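PDB 3MBR: glutamine cyclotransferase, which probably catalyses the cyclisation of N-terminal glutaminyl residues to pyroglutamate, and is built as a beta-propeller with a calcium ion bound inside it. Local coordinates for residues G25-R30 with A68-W73; G107-S112 with N153-V158; R74-Q79 with D130-Q135; I55-E60 with A93-R98; G31-S36 with V48-G53. The protein carries 1 engineered substitution. All blocks are in the same frame, centred on the assembly; numbering follows the deposited sequence.

Contact 1: residues G25-R30 with A68-W73; sequences GLFYLR and AGIVAW. Engineered in segment 68-73: Ala68 (natural residue Glu). With CA (calcium ion), chain B.
Phe27 and Ile70 cross at about a right angle, the ring of the first meeting the CD1 methyl of the second at its CE2 corner, with Phe27 CE2 and Ile70 CD1 3.7 Å apart. Phe27 CG sits between its own backbone N and carbonyl carbon (chi1 66°), and the ring reaches over to residues 70-72. There the backbone N of Ala72 lies 3.6 Å above the plane, displaced toward the rim, while Ala72 CB packs 3.5 Å from Phe27 CE1. Leu29 CD2 adds a looser touch on the same methyl. Gly25, where a CB would run into Gly69 CA and Ile70 N, lets the backbones approach, Gly25 CA standing 4.4 Å from Gly69 CA. Tyr34 meets the Phe27 ring, its plane turned by about 15°. No direct hydrogen bond joins the strands, which run 14° from parallel; instead Leu26 O binds the calcium ion, and a water on that ion lies within hydrogen-bonding distance of Ile70 O. Two innermost strands of adjacent blades packed side by side round a central channel are the hallmark of a beta-propeller.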
# COMPACT_ATOMS: atom_id res chain seq x y z
N GLY A 25 -1.82 1.75 4.59
CA GLY A 25 -1.01 0.74 3.88
C GLY A 25 -1.49 -0.62 4.28
O GLY A 25 -2.15 -0.78 5.37
N LEU A 26 -1.23 -1.62 3.46
CA LEU A 26 -1.77 -2.96 3.74
C LEU A 26 -0.86 -4.00 3.11
O LEU A 26 -0.31 -3.78 2.00
CB LEU A 26 -3.17 -3.05 3.05
CG LEU A 26 -4.05 -4.26 3.40
CD1 LEU A 26 -4.68 -4.13 4.76
CD2 LEU A 26 -5.15 -4.38 2.30
N PHE A 27 -0.69 -5.13 3.81
CA PHE A 27 -0.04 -6.29 3.14
C PHE A 27 -0.61 -7.55 3.67
O PHE A 27 -1.36 -7.51 4.71
CB PHE A 27 1.49 -6.24 3.21
CG PHE A 27 2.07 -6.37 4.59
CD1 PHE A 27 2.21 -7.64 5.18
CD2 PHE A 27 2.56 -5.25 5.29
CE1 PHE A 27 2.82 -7.80 6.49
CE2 PHE A 27 3.15 -5.43 6.60
CZ PHE A 27 3.29 -6.70 7.17
N TYR A 28 -0.34 -8.67 3.09
CA TYR A 28 -0.88 -9.94 3.53
C TYR A 28 0.32 -10.84 3.83
O TYR A 28 1.32 -10.92 3.09
CB TYR A 28 -1.67 -10.56 2.38
CG TYR A 28 -2.17 -11.96 2.62
CD1 TYR A 28 -1.33 -13.04 2.43
CD2 TYR A 28 -3.42 -12.19 3.09
CE1 TYR A 28 -1.73 -14.36 2.63
CE2 TYR A 28 -3.86 -13.53 3.30
CZ TYR A 28 -2.98 -14.57 3.07
OH TYR A 28 -3.41 -15.89 3.23
N LEU A 29 0.19 -11.59 4.92
CA LEU A 29 1.26 -12.52 5.21
C LEU A 29 0.76 -13.71 6.01
O LEU A 29 0.12 -13.47 7.06
CB LEU A 29 2.39 -11.76 6.04
CG LEU A 29 3.54 -12.70 6.45
CD1 LEU A 29 4.21 -13.08 5.21
CD2 LEU A 29 4.47 -11.81 7.40
N ARG A 30 1.01 -14.94 5.51
CA ARG A 30 0.67 -16.18 6.28
C ARG A 30 -0.78 -16.13 6.79
O ARG A 30 -1.08 -16.47 7.96
CB ARG A 30 1.60 -16.32 7.51
CG ARG A 30 2.88 -17.16 7.52
CD ARG A 30 4.01 -16.83 6.57
NE ARG A 30 5.22 -16.07 7.03
CZ ARG A 30 5.45 -15.50 8.22
NH1 ARG A 30 4.59 -15.58 9.24
NH2 ARG A 30 6.57 -14.83 8.39
N ALA A 68 2.52 5.72 8.22
CA ALA A 68 2.18 5.69 6.82
C ALA A 68 2.30 4.24 6.32
O ALA A 68 1.96 3.25 7.06
CB ALA A 68 2.98 6.70 6.02
N GLY A 69 2.83 4.04 5.09
CA GLY A 69 2.88 2.69 4.52
C GLY A 69 3.72 1.66 5.26
O GLY A 69 4.66 2.03 6.03
N ILE A 70 3.47 0.38 4.99
CA ILE A 70 4.10 -0.74 5.70
C ILE A 70 4.42 -1.86 4.72
O ILE A 70 3.73 -2.03 3.72
CB ILE A 70 3.20 -1.28 6.82
CG1 ILE A 70 1.79 -1.59 6.26
CG2 ILE A 70 3.14 -0.25 8.03
CD1 ILE A 70 0.99 -2.47 7.26
N VAL A 71 5.41 -2.68 5.10
CA VAL A 71 5.75 -3.86 4.34
C VAL A 71 6.36 -4.91 5.24
O VAL A 71 6.94 -4.54 6.27
CB VAL A 71 6.79 -3.45 3.22
CG1 VAL A 71 8.10 -2.93 3.87
CG2 VAL A 71 7.05 -4.52 2.23
N ALA A 72 6.25 -6.17 4.93
CA ALA A 72 6.98 -7.20 5.66
C ALA A 72 8.29 -7.51 4.96
O ALA A 72 8.33 -7.56 3.68
CB ALA A 72 6.11 -8.49 5.66
N TRP A 73 9.30 -7.80 5.75
CA TRP A 73 10.60 -8.27 5.22
C TRP A 73 11.12 -9.29 6.18
O TRP A 73 11.47 -8.94 7.30
CB TRP A 73 11.61 -7.13 5.03
CG TRP A 73 12.90 -7.69 4.45
CD1 TRP A 73 14.01 -8.00 5.09
CD2 TRP A 73 13.09 -8.07 3.10
NE1 TRP A 73 14.91 -8.52 4.25
CE2 TRP A 73 14.36 -8.61 3.00
CE3 TRP A 73 12.29 -7.98 1.95
CZ2 TRP A 73 14.91 -9.06 1.80
CZ3 TRP A 73 12.85 -8.45 0.70
CH2 TRP A 73 14.13 -9.00 0.67
CA CA B . 0.41 -2.89 0.01
O HOH W 1 2.48 -2.60 1.24

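Contact 2: residues G107-S112 with N153-V158; sequences GWALTS and NELEWV. With CA (calcium ion), chain B.
Thr111 reaches across to Glu156 and Trp157, and its branches divide the work. Thr111 CB already lies 3.8 Å from Trp157 N. From there OG1, anti to the backbone N (chi1 -172°), accepts the N-H of Trp157 in a bent hydrogen bond of 3.0 Å (N-H...O angle 142°), and a water also lies 2.7 Å from OG1; that water donates to Glu156 OE2. The other branch, CG2, lies between Trp157 N and Leu155 CB, and the side chains of Thr111 and Leu155 cross at about a right angle. Segments 107-112 and 153-158 belong to the inner edges of two neighbouring propeller blades, their strand axes only 2° from parallel, and a classic beta bulge, Trp108 and Ala109 both facing Ser120, leads into strand 109-112. Three of the six calcium ligands come from 153-158: Glu154 OE1, Leu155 O and Glu156 OE2, at 2.4 Å for the last; Leu26 O and Ile209 O join them. Strand 109-112 takes part through water, since the metal-bound water lies 2.7 Å from Leu110 O, while a second water, not among the calcium ligands, bridges Leu110 N and Glu154 OE2. Glu156 OE1 accepts from Phe211 N, a second hold on that carboxylate. Nearer the bulge, Ala109 CB packs 3.5 Å from Glu154 CA, and Trp108 brings the CE3 edge of its indole up to Asn153 CA.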
# COMPACT_ATOMS: atom_id res chain seq x y z
N GLY A 107 7.06 10.09 3.65
CA GLY A 107 6.94 8.64 3.48
C GLY A 107 5.49 8.38 3.18
O GLY A 107 4.57 8.77 3.98
N TRP A 108 5.23 7.81 2.01
CA TRP A 108 3.86 7.46 1.64
C TRP A 108 3.58 5.99 1.69
O TRP A 108 2.76 5.58 2.50
CB TRP A 108 3.54 8.06 0.25
CG TRP A 108 3.34 9.56 0.24
CD1 TRP A 108 4.07 10.49 0.89
CD2 TRP A 108 2.43 10.26 -0.57
NE1 TRP A 108 3.61 11.78 0.57
CE2 TRP A 108 2.57 11.64 -0.31
CE3 TRP A 108 1.45 9.87 -1.46
CZ2 TRP A 108 1.79 12.62 -0.95
CZ3 TRP A 108 0.63 10.87 -2.07
CH2 TRP A 108 0.84 12.22 -1.85
N ALA A 109 4.27 5.19 0.87
CA ALA A 109 3.94 3.77 0.82
C ALA A 109 5.19 2.91 0.58
O ALA A 109 6.22 3.42 0.10
CB ALA A 109 2.84 3.47 -0.16
N LEU A 110 5.08 1.62 0.89
CA LEU A 110 6.19 0.68 0.72
C LEU A 110 5.67 -0.60 0.15
O LEU A 110 4.54 -0.97 0.48
CB LEU A 110 6.82 0.28 2.10
CG LEU A 110 7.69 1.27 2.78
CD1 LEU A 110 8.05 0.80 4.19
CD2 LEU A 110 9.01 1.50 1.94
N THR A 111 6.50 -1.34 -0.58
CA THR A 111 6.24 -2.75 -0.81
C THR A 111 7.61 -3.41 -1.00
O THR A 111 8.62 -2.75 -0.76
CB THR A 111 5.27 -3.00 -1.98
OG1 THR A 111 4.95 -4.41 -2.00
CG2 THR A 111 5.86 -2.61 -3.36
N SER A 112 7.66 -4.67 -1.41
CA SER A 112 8.95 -5.34 -1.65
C SER A 112 8.79 -6.40 -2.66
O SER A 112 7.69 -6.99 -2.82
CB SER A 112 9.45 -5.88 -0.35
OG SER A 112 8.69 -7.00 0.08
N ASN A 153 -0.35 6.71 -3.34
CA ASN A 153 -0.52 6.70 -1.89
C ASN A 153 -0.42 5.20 -1.41
O ASN A 153 -0.45 4.96 -0.15
CB ASN A 153 -1.89 7.35 -1.37
CG ASN A 153 -3.13 6.46 -1.68
OD1 ASN A 153 -3.08 5.60 -2.50
ND2 ASN A 153 -4.23 6.68 -1.03
N GLU A 154 -0.35 4.18 -2.32
CA GLU A 154 -0.16 2.80 -1.85
C GLU A 154 0.48 1.98 -2.92
O GLU A 154 0.21 2.20 -4.13
CB GLU A 154 -1.56 2.23 -1.48
CG GLU A 154 -1.64 0.72 -1.15
CD GLU A 154 -0.82 0.17 0.03
OE1 GLU A 154 -1.10 -0.97 0.48
OE2 GLU A 154 0.19 0.84 0.42
N LEU A 155 1.32 1.02 -2.50
CA LEU A 155 2.03 0.13 -3.45
C LEU A 155 1.80 -1.32 -3.08
O LEU A 155 1.55 -1.66 -1.87
CB LEU A 155 3.55 0.35 -3.29
CG LEU A 155 4.06 1.76 -3.70
CD1 LEU A 155 5.58 1.83 -3.48
CD2 LEU A 155 3.71 2.14 -5.11
N GLU A 156 1.95 -2.20 -4.08
CA GLU A 156 1.99 -3.61 -3.77
C GLU A 156 2.72 -4.30 -4.93
O GLU A 156 2.37 -4.07 -6.11
CB GLU A 156 0.57 -4.16 -3.65
CG GLU A 156 0.55 -5.64 -3.17
CD GLU A 156 1.10 -5.84 -1.78
OE1 GLU A 156 1.14 -7.04 -1.40
OE2 GLU A 156 1.39 -4.87 -1.03
N TRP A 157 3.64 -5.18 -4.63
CA TRP A 157 4.34 -5.96 -5.63
C TRP A 157 3.54 -7.17 -6.01
O TRP A 157 3.16 -7.94 -5.10
CB TRP A 157 5.70 -6.43 -5.10
CG TRP A 157 6.58 -6.96 -6.18
CD1 TRP A 157 6.70 -8.25 -6.57
CD2 TRP A 157 7.41 -6.18 -7.02
NE1 TRP A 157 7.63 -8.35 -7.63
CE2 TRP A 157 8.06 -7.09 -7.92
CE3 TRP A 157 7.70 -4.82 -7.10
CZ2 TRP A 157 9.03 -6.66 -8.84
CZ3 TRP A 157 8.68 -4.40 -8.07
CH2 TRP A 157 9.30 -5.33 -8.90
N VAL A 158 3.24 -7.37 -7.30
CA VAL A 158 2.36 -8.52 -7.71
C VAL A 158 2.97 -9.11 -8.96
O VAL A 158 3.00 -8.47 -10.00
CB VAL A 158 0.95 -8.00 -8.02
CG1 VAL A 158 0.05 -9.18 -8.43
CG2 VAL A 158 0.31 -7.30 -6.82
CA CA B . 0.41 -2.89 0.01
O HOH W 2 2.38 0.59 2.19
O HOH W 1 2.48 -2.60 1.24
O HOH W 3 3.69 -5.09 0.34

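Contact 3: residues R74-Q79 with D130-Q135; sequences RDRLIQ and DPDTLQ
Arg76 and Asp132 meet through a salt bridge, Arg76 NH2 giving a hydrogen bond to Asp132 OD2 at 2.8 Å. The bond is bent, with an N-H...O angle of 133°, and reaches OD2 on the anti side of the carboxylate, whose plane stands 52° from that of the guanidinium. A turn at chi3 (-57°) bends the arginine chain and places NE, which donates to a water that in turn donates to Pro131 O. On the far branch Arg76 NH1 pairs with Asp75 OD2 at 3.3 Å, and the three residues form a salt-bridge network. This polar side is the more solvent-exposed one, Asp75 and Asp132 both being exposed. The apolar side is better buried but not closely packed: the side chains of Ile78 and Leu134 slide past each other in opposite directions, Ile78 CG2 4.2 Å from Leu134 CD2. Within the loop 130-135, Asp130 OD1 accepts from Thr133 N, an Asx motif, and also from the Thr133 hydroxyl. Trp73 of strand 67-73 packs on Pro131, and Leu117 of strand 117-120 touches both Ile78 and Leu134, joining strand 76-81 to the turn between strands 125-129 and 136-144 of the next propeller sheet.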
# COMPACT_ATOMS: atom_id res chain seq x y z
N ARG A 74 11.12 -10.60 5.78
CA ARG A 74 11.58 -11.63 6.68
C ARG A 74 10.79 -11.58 8.00
O ARG A 74 9.55 -11.70 7.97
CB ARG A 74 13.12 -11.55 6.90
CG ARG A 74 13.79 -11.73 5.54
CD ARG A 74 15.26 -12.04 5.57
NE ARG A 74 15.71 -12.02 4.17
CZ ARG A 74 15.86 -13.09 3.39
NH1 ARG A 74 15.61 -14.33 3.88
NH2 ARG A 74 16.28 -12.93 2.13
N ASP A 75 11.48 -11.36 9.12
CA ASP A 75 10.85 -11.40 10.45
C ASP A 75 10.47 -9.98 10.90
O ASP A 75 10.10 -9.80 12.08
CB ASP A 75 11.84 -12.00 11.49
CG ASP A 75 13.17 -11.17 11.62
OD1 ASP A 75 13.74 -11.14 12.76
OD2 ASP A 75 13.72 -10.60 10.61
N ARG A 76 10.58 -9.01 10.00
CA ARG A 76 10.37 -7.60 10.33
C ARG A 76 9.17 -6.96 9.63
O ARG A 76 8.81 -7.36 8.51
CB ARG A 76 11.63 -6.74 9.96
CG ARG A 76 12.84 -7.35 10.68
CD ARG A 76 14.10 -6.68 10.59
NE ARG A 76 14.69 -6.43 9.29
CZ ARG A 76 15.45 -7.28 8.56
NH1 ARG A 76 15.64 -8.55 8.90
NH2 ARG A 76 15.99 -6.83 7.44
N LEU A 77 8.62 -5.93 10.27
CA LEU A 77 7.62 -5.05 9.67
C LEU A 77 8.21 -3.68 9.60
O LEU A 77 8.66 -3.13 10.61
CB LEU A 77 6.31 -5.10 10.43
CG LEU A 77 5.11 -4.46 9.80
CD1 LEU A 77 3.90 -5.01 10.49
CD2 LEU A 77 5.12 -2.98 9.92
N ILE A 78 8.31 -3.13 8.40
CA ILE A 78 8.95 -1.79 8.20
C ILE A 78 7.86 -0.78 7.91
O ILE A 78 6.99 -1.06 7.09
CB ILE A 78 10.01 -1.91 7.04
CG1 ILE A 78 11.05 -2.98 7.41
CG2 ILE A 78 10.63 -0.55 6.78
CD1 ILE A 78 11.96 -3.40 6.38
N GLN A 79 7.94 0.38 8.57
CA GLN A 79 6.90 1.38 8.40
C GLN A 79 7.48 2.75 8.18
O GLN A 79 8.47 3.13 8.83
CB GLN A 79 6.05 1.39 9.66
CG GLN A 79 4.86 2.39 9.57
CD GLN A 79 3.96 2.36 10.74
OE1 GLN A 79 4.38 2.19 11.87
NE2 GLN A 79 2.66 2.56 10.49
N ASP A 130 17.70 -1.00 0.04
CA ASP A 130 18.21 -2.19 0.56
C ASP A 130 17.44 -2.56 1.86
O ASP A 130 17.34 -1.71 2.74
CB ASP A 130 19.73 -1.91 0.91
CG ASP A 130 20.35 -3.11 1.59
OD1 ASP A 130 20.81 -2.95 2.74
OD2 ASP A 130 20.35 -4.18 0.93
N PRO A 131 16.89 -3.78 1.99
CA PRO A 131 16.05 -4.05 3.17
C PRO A 131 16.79 -3.99 4.48
O PRO A 131 16.23 -3.47 5.46
CB PRO A 131 15.56 -5.47 2.92
CG PRO A 131 15.54 -5.56 1.38
CD PRO A 131 16.77 -4.89 1.00
N ASP A 132 18.04 -4.44 4.52
CA ASP A 132 18.73 -4.43 5.84
C ASP A 132 19.20 -3.09 6.30
O ASP A 132 19.23 -2.83 7.51
CB ASP A 132 19.94 -5.36 5.84
CG ASP A 132 19.54 -6.86 5.88
OD1 ASP A 132 20.53 -7.67 5.78
OD2 ASP A 132 18.37 -7.24 6.07
N THR A 133 19.69 -2.26 5.40
CA THR A 133 20.23 -0.99 5.82
C THR A 133 19.27 0.14 5.56
O THR A 133 19.50 1.23 6.04
CB THR A 133 21.48 -0.60 5.05
OG1 THR A 133 21.18 -0.55 3.65
CG2 THR A 133 22.61 -1.65 5.31
N LEU A 134 18.21 -0.11 4.76
CA LEU A 134 17.34 0.97 4.32
C LEU A 134 17.97 2.01 3.47
O LEU A 134 17.33 3.01 3.14
CB LEU A 134 16.52 1.58 5.45
CG LEU A 134 15.69 0.36 5.91
CD1 LEU A 134 15.71 -0.00 7.31
CD2 LEU A 134 14.46 0.07 5.22
N GLN A 135 19.19 1.75 3.00
CA GLN A 135 19.82 2.71 2.11
C GLN A 135 19.23 2.64 0.71
O GLN A 135 18.87 1.54 0.26
CB GLN A 135 21.33 2.38 1.99
CG GLN A 135 22.01 2.59 3.31
CD GLN A 135 23.49 2.11 3.18
OE1 GLN A 135 24.04 2.09 2.06
NE2 GLN A 135 24.11 1.74 4.28
O HOH W 4 15.16 -3.89 8.11

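Contact 4: residues I55-E60 with A93-R98; sequences ILQRAE and ATLTPR
Gln57 and Leu95 cross obliquely where the outer strand of one propeller blade, 55-60, meets the turn that leads into the outer strand of the next, 96-102. With CG anti to the backbone N (chi1 -155°) and an extended chain beyond it, Gln57 stretches over to the turn, where its NE2 donates to Ala93 O at 3.1 Å. That bond is fairly straight, with an N-H...O angle of 162°, and Ala93 O lies in the plane of the glutamine amide, though the N-H comes to the carbonyl at an angle (132° at O). The aliphatic part of the same chain crosses Leu95, whose CD1 is 4.1 Å from Gln57 CG. A classic beta bulge, Leu56 and Gln57 both facing Lys47, interrupts strand 55-60. A water lies within hydrogen-bonding distance of both Arg58 O and Thr94 O. Leu95 itself is buried and points toward the strand, and Leu95 CB lies 3.8 Å from Ala59 CB. The same methyl, Ala59 CB, is only 3.3 Å from Leu95 O.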
# COMPACT_ATOMS: atom_id res chain seq x y z
N ILE A 55 -9.44 -7.29 14.75
CA ILE A 55 -8.04 -7.03 15.12
C ILE A 55 -7.56 -8.10 16.05
O ILE A 55 -8.18 -8.36 17.12
CB ILE A 55 -7.88 -5.64 15.78
CG1 ILE A 55 -8.35 -4.52 14.81
CG2 ILE A 55 -6.41 -5.38 16.17
CD1 ILE A 55 -8.52 -3.19 15.56
N LEU A 56 -6.49 -8.77 15.63
CA LEU A 56 -5.86 -9.85 16.47
C LEU A 56 -4.75 -9.30 17.37
O LEU A 56 -4.50 -9.83 18.46
CB LEU A 56 -5.31 -10.95 15.54
CG LEU A 56 -6.37 -11.51 14.59
CD1 LEU A 56 -5.72 -12.49 13.61
CD2 LEU A 56 -7.37 -12.27 15.41
N GLN A 57 -4.05 -8.28 16.89
CA GLN A 57 -2.91 -7.72 17.60
C GLN A 57 -2.74 -6.29 17.08
O GLN A 57 -3.10 -6.01 15.92
CB GLN A 57 -1.71 -8.57 17.23
CG GLN A 57 -0.61 -8.58 18.22
CD GLN A 57 0.56 -9.42 17.74
OE1 GLN A 57 0.52 -10.06 16.68
NE2 GLN A 57 1.62 -9.35 18.46
N ARG A 58 -2.17 -5.38 17.88
CA ARG A 58 -1.93 -4.02 17.40
C ARG A 58 -0.76 -3.41 18.15
O ARG A 58 -0.42 -3.77 19.31
CB ARG A 58 -3.15 -3.13 17.52
CG ARG A 58 -3.60 -2.77 18.88
CD ARG A 58 -4.24 -1.39 18.74
NE ARG A 58 -5.61 -1.43 18.27
CZ ARG A 58 -6.21 -0.42 17.62
NH1 ARG A 58 -5.51 0.69 17.35
NH2 ARG A 58 -7.49 -0.51 17.26
N ALA A 59 -0.13 -2.48 17.48
CA ALA A 59 0.95 -1.73 18.07
C ALA A 59 0.61 -0.28 17.82
O ALA A 59 -0.01 0.02 16.79
CB ALA A 59 2.20 -2.09 17.33
N GLU A 60 0.96 0.60 18.75
CA GLU A 60 0.87 2.06 18.58
C GLU A 60 2.19 2.58 18.00
O GLU A 60 3.31 2.25 18.46
CB GLU A 60 0.44 2.70 19.89
CG GLU A 60 -0.96 2.13 20.39
CD GLU A 60 -2.12 2.04 19.34
OE1 GLU A 60 -2.42 2.97 18.57
OE2 GLU A 60 -2.79 1.02 19.33
N ALA A 93 6.42 -10.71 14.72
CA ALA A 93 5.62 -11.56 15.61
C ALA A 93 5.00 -10.83 16.77
O ALA A 93 3.82 -11.08 17.10
CB ALA A 93 6.50 -12.70 16.15
N THR A 94 5.80 -10.00 17.47
CA THR A 94 5.30 -9.29 18.65
C THR A 94 4.78 -7.86 18.39
O THR A 94 4.21 -7.23 19.29
CB THR A 94 6.40 -9.12 19.73
OG1 THR A 94 7.51 -8.44 19.15
CG2 THR A 94 6.95 -10.44 20.35
N LEU A 95 4.98 -7.36 17.17
CA LEU A 95 4.71 -5.95 16.78
C LEU A 95 5.34 -4.98 17.78
O LEU A 95 4.68 -4.02 18.24
CB LEU A 95 3.22 -5.66 16.60
CG LEU A 95 2.56 -6.45 15.50
CD1 LEU A 95 1.03 -6.04 15.42
CD2 LEU A 95 3.22 -6.09 14.20
N THR A 96 6.56 -5.23 18.21
CA THR A 96 7.23 -4.33 19.11
C THR A 96 8.34 -3.63 18.30
O THR A 96 9.01 -4.25 17.46
CB THR A 96 7.79 -5.07 20.31
OG1 THR A 96 8.56 -6.14 19.87
CG2 THR A 96 6.70 -5.64 21.16
N PRO A 97 8.50 -2.34 18.48
CA PRO A 97 9.51 -1.63 17.75
C PRO A 97 10.93 -2.05 18.16
O PRO A 97 11.27 -2.25 19.35
CB PRO A 97 9.25 -0.11 18.13
CG PRO A 97 8.51 -0.21 19.45
CD PRO A 97 7.66 -1.46 19.32
N ARG A 98 11.76 -2.20 17.13
CA ARG A 98 13.14 -2.67 17.32
C ARG A 98 14.21 -1.77 16.82
O ARG A 98 15.33 -1.81 17.30
CB ARG A 98 13.32 -3.98 16.55
CG ARG A 98 12.53 -5.12 17.15
CD ARG A 98 12.72 -5.19 18.66
NE ARG A 98 12.65 -6.56 19.15
CZ ARG A 98 11.54 -7.11 19.60
NH1 ARG A 98 10.44 -6.38 19.60
NH2 ARG A 98 11.50 -8.37 20.03
O HOH W 5 2.31 -4.88 20.31

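Contact 5: residues G31-S36 with V48-G53; sequences GHLYES and VDLETG
A beta hairpin of strands 32-37 and 44-49, in the middle of a four-stranded propeller blade, carries this contact. Leu33 and Val48 form an antiparallel hydrogen-bonded pair: Leu33 N donates to Val48 O at 3.0 Å, and Val48 N returns a bond to Leu33 O at 2.8 Å. The side chains of this pair lie on one face of the sheet, with Leu33 CB 4.3 Å from Val48 CB. Farther along the strand, Glu35 lies on that face too, and its OE2 is taken up by Thr23 and His17. Beyond the strand, Leu50 lies in the turn; its CG is anti to the backbone N (chi1 172°), and Leu50 CD1 meets Leu33 CD1 at 3.7 Å. Leu228 of strand 227-233 touches both leucines, so the apolar patch continues into the adjoining sheet. On the other face His32 sets its CB against Val48 O, and its ring turns an edge to Val48 O and Asp49 CA. Gly31, ahead of it, has a positive phi (88°), and a CB there would press on the carbonyl O of Arg30. The turn after Asp49 is tied down by that residue: Thr52 OG1 donates to Asp49 OD1 at 2.8 Å, the backbone N of Thr52 adds a weak bond to the same oxygen, and Gly53 N donates to Asp49 O. Asp49 OD2 accepts from a water 2.7 Å away.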
# COMPACT_ATOMS: atom_id res chain seq x y z
N GLY A 31 -1.69 -15.74 5.95
CA GLY A 31 -3.08 -15.82 6.24
C GLY A 31 -3.68 -14.63 6.96
O GLY A 31 -4.89 -14.57 7.13
N HIS A 32 -2.88 -13.61 7.30
CA HIS A 32 -3.43 -12.43 7.96
C HIS A 32 -3.10 -11.18 7.18
O HIS A 32 -2.11 -11.12 6.38
CB HIS A 32 -2.83 -12.23 9.37
CG HIS A 32 -3.12 -13.37 10.29
ND1 HIS A 32 -2.16 -14.28 10.65
CD2 HIS A 32 -4.27 -13.78 10.86
CE1 HIS A 32 -2.69 -15.19 11.46
NE2 HIS A 32 -3.99 -14.92 11.58
N LEU A 33 -3.95 -10.20 7.37
CA LEU A 33 -3.63 -8.88 6.87
C LEU A 33 -2.92 -8.05 7.91
O LEU A 33 -3.13 -8.26 9.13
CB LEU A 33 -4.93 -8.12 6.49
CG LEU A 33 -5.70 -8.77 5.33
CD1 LEU A 33 -7.16 -8.29 5.27
CD2 LEU A 33 -4.96 -8.43 4.07
N TYR A 34 -2.06 -7.14 7.48
CA TYR A 34 -1.44 -6.17 8.38
C TYR A 34 -1.80 -4.83 7.76
O TYR A 34 -1.66 -4.63 6.53
CB TYR A 34 0.08 -6.38 8.36
CG TYR A 34 0.46 -7.62 9.11
CD1 TYR A 34 0.36 -8.86 8.48
CD2 TYR A 34 0.82 -7.56 10.48
CE1 TYR A 34 0.67 -10.04 9.14
CE2 TYR A 34 1.18 -8.79 11.16
CZ TYR A 34 1.08 -10.01 10.48
OH TYR A 34 1.39 -11.17 11.17
N GLU A 35 -2.27 -3.93 8.61
CA GLU A 35 -2.81 -2.68 8.13
C GLU A 35 -2.32 -1.50 8.96
O GLU A 35 -2.40 -1.58 10.21
CB GLU A 35 -4.34 -2.72 8.25
CG GLU A 35 -5.04 -1.54 7.61
CD GLU A 35 -6.57 -1.73 7.60
OE1 GLU A 35 -7.09 -2.74 8.16
OE2 GLU A 35 -7.24 -0.86 7.01
N SER A 36 -1.77 -0.45 8.36
CA SER A 36 -1.32 0.78 9.04
C SER A 36 -2.54 1.70 9.12
O SER A 36 -3.32 1.77 8.14
CB SER A 36 -0.23 1.42 7.97
OG SER A 36 0.23 2.57 8.72
N VAL A 48 -4.78 -8.33 11.33
CA VAL A 48 -6.25 -8.45 11.13
C VAL A 48 -6.60 -9.78 10.53
O VAL A 48 -5.94 -10.28 9.64
CB VAL A 48 -6.79 -7.26 10.27
CG1 VAL A 48 -8.29 -7.39 10.00
CG2 VAL A 48 -6.39 -5.91 10.85
N ASP A 49 -7.62 -10.38 11.10
CA ASP A 49 -8.19 -11.61 10.55
C ASP A 49 -8.98 -11.28 9.27
O ASP A 49 -9.91 -10.47 9.26
CB ASP A 49 -9.14 -12.25 11.59
CG ASP A 49 -9.72 -13.51 11.10
OD1 ASP A 49 -10.93 -13.57 10.78
OD2 ASP A 49 -8.92 -14.45 10.89
N LEU A 50 -8.59 -11.87 8.14
CA LEU A 50 -9.26 -11.60 6.89
C LEU A 50 -10.75 -11.83 6.91
O LEU A 50 -11.53 -11.01 6.44
CB LEU A 50 -8.56 -12.43 5.78
CG LEU A 50 -9.25 -12.43 4.44
CD1 LEU A 50 -9.23 -11.00 3.77
CD2 LEU A 50 -8.69 -13.46 3.45
N GLU A 51 -11.15 -12.98 7.40
CA GLU A 51 -12.49 -13.40 7.21
C GLU A 51 -13.48 -12.56 8.04
O GLU A 51 -14.62 -12.35 7.61
CB GLU A 51 -12.61 -14.88 7.61
CG GLU A 51 -11.84 -15.75 6.59
CD GLU A 51 -12.52 -15.87 5.24
OE1 GLU A 51 -13.65 -15.38 5.00
OE2 GLU A 51 -11.87 -16.47 4.38
N THR A 52 -13.02 -12.05 9.18
CA THR A 52 -13.91 -11.36 10.13
C THR A 52 -13.60 -9.85 10.19
O THR A 52 -14.42 -9.07 10.64
CB THR A 52 -13.81 -11.93 11.54
OG1 THR A 52 -12.50 -11.69 12.05
CG2 THR A 52 -14.21 -13.43 11.57
N GLY A 53 -12.43 -9.46 9.72
CA GLY A 53 -12.02 -8.05 9.88
C GLY A 53 -11.62 -7.67 11.29
O GLY A 53 -11.37 -6.52 11.58
O HOH W 6 -7.16 -15.94 12.23

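From the N terminus, strand 23-29 leads straight into the hairpin of contact 5, which closes a short loop within blade 23-60 and is nested inside the longer loop closed by contact 1. Contact 4 starts in the outer strand of that blade and crosses contact 1, so blades 23-60 and 67-102 are joined at the inner edge by contact 1 and at the periphery by contact 4. Contact 3 crosses contact 4 and ties blade 67-102 to blade 109-148; contact 2 crosses contact 3 and brings blade 109-148 against blade 152-187. Contacts 1 and 2 share the calcium ion and one of its waters, and Gly69 N probably bonds to Trp108 O between them.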